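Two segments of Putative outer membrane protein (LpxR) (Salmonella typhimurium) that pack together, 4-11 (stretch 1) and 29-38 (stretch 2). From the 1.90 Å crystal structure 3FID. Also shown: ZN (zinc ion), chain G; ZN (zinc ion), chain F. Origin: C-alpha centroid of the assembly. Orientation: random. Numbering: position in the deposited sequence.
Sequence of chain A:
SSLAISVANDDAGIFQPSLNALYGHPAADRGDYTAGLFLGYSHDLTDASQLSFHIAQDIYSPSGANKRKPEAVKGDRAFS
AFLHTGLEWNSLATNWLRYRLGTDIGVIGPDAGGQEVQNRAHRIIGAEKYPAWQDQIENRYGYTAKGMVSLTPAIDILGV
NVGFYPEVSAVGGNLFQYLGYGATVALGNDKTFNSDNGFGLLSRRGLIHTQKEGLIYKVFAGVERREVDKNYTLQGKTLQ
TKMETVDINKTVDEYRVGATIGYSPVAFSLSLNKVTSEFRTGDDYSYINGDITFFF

Stretch 1, residues 4-11: AISVANDD
Stretch 2 (29-38) DRGDYTAGLF

Residues 4-9 and 33-38 are extended strands running antiparallel, their axes 178° apart and 4.5 Å at closest approach. Ser-6 pairs with Phe-38, Val-7 with Leu-37 and Ala-8 with Gly-36. At Ala-8 (phi/psi -109/142) and Gly-36 (-138/143) the bonding is reciprocal: Ala-8 N to Gly-36 O is 3.0 Å at 163°, Gly-36 N to Ala-8 O 2.9 Å at 156°. Ser-6 N donates to Phe-38 O (2.9 Å, 164°); the return bond, Phe-38 N to Ser-6 O, is bent to 130° and weak despite its 3.0 Å length.

The CA-CA spacing narrows from 5.1 Å at Ser-6/Phe-38 to 4.4 Å at Ala-8/Gly-36, where a side chain is absent. The hollow over Gly-36 is occupied: an ideal CB there would lie 2.2 Å from Tyr-33 OH and 3.1 Å from Ala-8 CB. Tyr-33 (chi1 177°, t; chi2 -149°) reaches across this glycine, bringing its OH to 3.5 Å and its CE1 to 3.8 Å from Ala-8 CB. On the same face, Ser-6 (chi1 t) and Phe-38 (chi1 t, chi2 -79°) meet CB to CB at 4.2 Å.

The Val-7/Leu-37 face is on the surface. Leu-37 (chi1 t, chi2 p) directs CD1 to 3.9 Å from Val-7 CG2, a shallow apolar contact.

Beyond the strand, Asp-10 (phi/psi -73/-26; chi1 p) points toward stretch 2, and its CB packs 3.4 Å from Tyr-33 O. The chain G zinc joins the stretches, with Asp-10 OD2 and Thr-34 O each at 2.3 Å and Thr-34 OG1 at 1.8 Å; shared coordination explains why Asp-10 OD2 lies just 3.2 Å from Thr-34 O. Water 2 bridges Asp-10 OD1 (2.5 Å) and Arg-30 O (2.8 Å), donating to both.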

# COMPACT_ATOMS: atom_id res chain seq x y z
N ALA A 4 12.25 6.87 -5.05
CA ALA A 4 11.06 7.36 -4.37
C ALA A 4 11.08 7.12 -2.88
O ALA A 4 11.60 6.10 -2.43
CB ALA A 4 9.79 6.73 -4.98
N ILE A 5 10.49 8.06 -2.15
CA ILE A 5 10.23 7.92 -0.71
C ILE A 5 8.71 8.00 -0.56
O ILE A 5 8.10 8.93 -1.08
CB ILE A 5 10.80 9.12 0.08
CG1 ILE A 5 12.23 9.43 -0.40
CG2 ILE A 5 10.69 8.89 1.62
CD1 ILE A 5 13.34 8.93 0.51
N SER A 6 8.11 7.08 0.18
CA SER A 6 6.67 7.18 0.39
C SER A 6 6.33 6.99 1.87
O SER A 6 6.86 6.09 2.53
CB SER A 6 5.91 6.19 -0.48
OG SER A 6 4.48 6.28 -0.26
N VAL A 7 5.47 7.87 2.38
CA VAL A 7 5.01 7.83 3.77
C VAL A 7 3.48 7.59 3.75
O VAL A 7 2.74 8.34 3.09
CB VAL A 7 5.40 9.15 4.50
CG1 VAL A 7 4.80 9.25 5.93
CG2 VAL A 7 6.94 9.32 4.55
N ALA A 8 3.01 6.56 4.47
CA ALA A 8 1.56 6.31 4.64
C ALA A 8 1.19 6.62 6.08
O ALA A 8 1.97 6.36 6.99
CB ALA A 8 1.21 4.89 4.32
N ASN A 9 0.02 7.21 6.26
CA ASN A 9 -0.48 7.54 7.59
C ASN A 9 -2.02 7.48 7.58
O ASN A 9 -2.67 7.91 6.61
CB ASN A 9 0.02 8.93 8.02
CG ASN A 9 0.06 9.12 9.55
OD1 ASN A 9 -0.74 8.55 10.31
ND2 ASN A 9 1.01 9.93 9.99
N ASP A 10 -2.60 6.93 8.65
CA ASP A 10 -4.05 7.01 8.80
C ASP A 10 -4.47 8.44 9.18
O ASP A 10 -5.62 8.85 8.90
CB ASP A 10 -4.60 5.96 9.79
CG ASP A 10 -4.08 6.14 11.19
OD1 ASP A 10 -4.88 6.18 12.13
OD2 ASP A 10 -2.87 6.24 11.38
N ASP A 11 -3.55 9.19 9.81
CA ASP A 11 -3.74 10.63 10.07
C ASP A 11 -3.32 11.41 8.82
O ASP A 11 -2.13 11.50 8.49
CB ASP A 11 -2.92 11.08 11.30
CG ASP A 11 -3.00 12.59 11.57
OD1 ASP A 11 -3.69 13.34 10.85
OD2 ASP A 11 -2.33 13.04 12.52
N ASP A 29 -12.11 6.90 11.74
CA ASP A 29 -12.13 6.60 13.15
C ASP A 29 -11.37 5.31 13.42
O ASP A 29 -10.99 5.06 14.54
CB ASP A 29 -13.57 6.45 13.64
CG ASP A 29 -14.32 7.79 13.64
OD1 ASP A 29 -13.70 8.82 13.92
OD2 ASP A 29 -15.53 7.83 13.32
N ARG A 30 -11.18 4.49 12.39
CA ARG A 30 -10.40 3.26 12.55
C ARG A 30 -8.91 3.55 12.45
O ARG A 30 -8.50 4.64 12.04
CB ARG A 30 -10.82 2.21 11.52
CG ARG A 30 -12.18 1.64 11.92
CD ARG A 30 -12.40 0.27 11.44
NE ARG A 30 -11.42 -0.72 11.88
CZ ARG A 30 -11.50 -1.45 12.98
NH1 ARG A 30 -10.55 -2.34 13.24
NH2 ARG A 30 -12.50 -1.32 13.84
N GLY A 31 -8.10 2.57 12.82
CA GLY A 31 -6.67 2.80 12.79
C GLY A 31 -5.87 1.62 12.30
O GLY A 31 -4.69 1.58 12.58
N ASP A 32 -6.50 0.71 11.54
CA ASP A 32 -5.89 -0.58 11.16
C ASP A 32 -4.46 -0.47 10.61
O ASP A 32 -3.60 -1.24 11.00
CB ASP A 32 -6.74 -1.33 10.13
CG ASP A 32 -8.09 -1.72 10.64
OD1 ASP A 32 -8.88 -0.85 11.06
OD2 ASP A 32 -8.39 -2.93 10.55
N TYR A 33 -4.25 0.42 9.64
CA TYR A 33 -2.94 0.61 9.03
C TYR A 33 -2.45 1.96 9.51
O TYR A 33 -2.95 3.01 9.10
CB TYR A 33 -3.06 0.57 7.51
CG TYR A 33 -1.80 0.82 6.72
CD1 TYR A 33 -1.86 1.44 5.46
CD2 TYR A 33 -0.56 0.40 7.18
CE1 TYR A 33 -0.69 1.65 4.68
CE2 TYR A 33 0.62 0.59 6.40
CZ TYR A 33 0.54 1.22 5.17
OH TYR A 33 1.71 1.40 4.43
N THR A 34 -1.52 1.92 10.45
CA THR A 34 -1.17 3.14 11.18
C THR A 34 0.03 3.94 10.58
O THR A 34 0.03 5.18 10.64
CB THR A 34 -1.03 2.90 12.73
OG1 THR A 34 -1.02 4.16 13.41
CG2 THR A 34 0.22 2.11 13.11
N ALA A 35 1.00 3.25 10.00
CA ALA A 35 2.13 3.94 9.40
C ALA A 35 2.76 3.10 8.31
O ALA A 35 2.83 1.88 8.41
CB ALA A 35 3.21 4.28 10.49
N GLY A 36 3.28 3.77 7.29
CA GLY A 36 4.13 3.10 6.32
C GLY A 36 5.33 3.97 5.97
O GLY A 36 5.22 5.21 5.92
N LEU A 37 6.47 3.32 5.78
CA LEU A 37 7.68 3.96 5.19
C LEU A 37 8.19 3.06 4.09
O LEU A 37 8.25 1.83 4.27
CB LEU A 37 8.79 4.16 6.23
CG LEU A 37 9.93 5.10 5.73
CD1 LEU A 37 9.42 6.42 5.13
CD2 LEU A 37 10.94 5.42 6.85
N PHE A 38 8.56 3.65 2.97
CA PHE A 38 8.99 2.90 1.78
C PHE A 38 10.05 3.74 1.06
O PHE A 38 9.89 4.94 0.90
CB PHE A 38 7.75 2.64 0.87
CG PHE A 38 8.06 2.09 -0.50
CD1 PHE A 38 8.52 2.94 -1.51
CD2 PHE A 38 7.81 0.75 -0.82
CE1 PHE A 38 8.79 2.46 -2.80
CE2 PHE A 38 8.07 0.24 -2.12
CZ PHE A 38 8.58 1.11 -3.11
ZN ZN G . -0.99 5.72 12.62
ZN ZN F . -16.34 9.52 13.10
O HOH W 1 -3.83 3.99 13.88
O HOH W 2 -7.01 6.59 13.36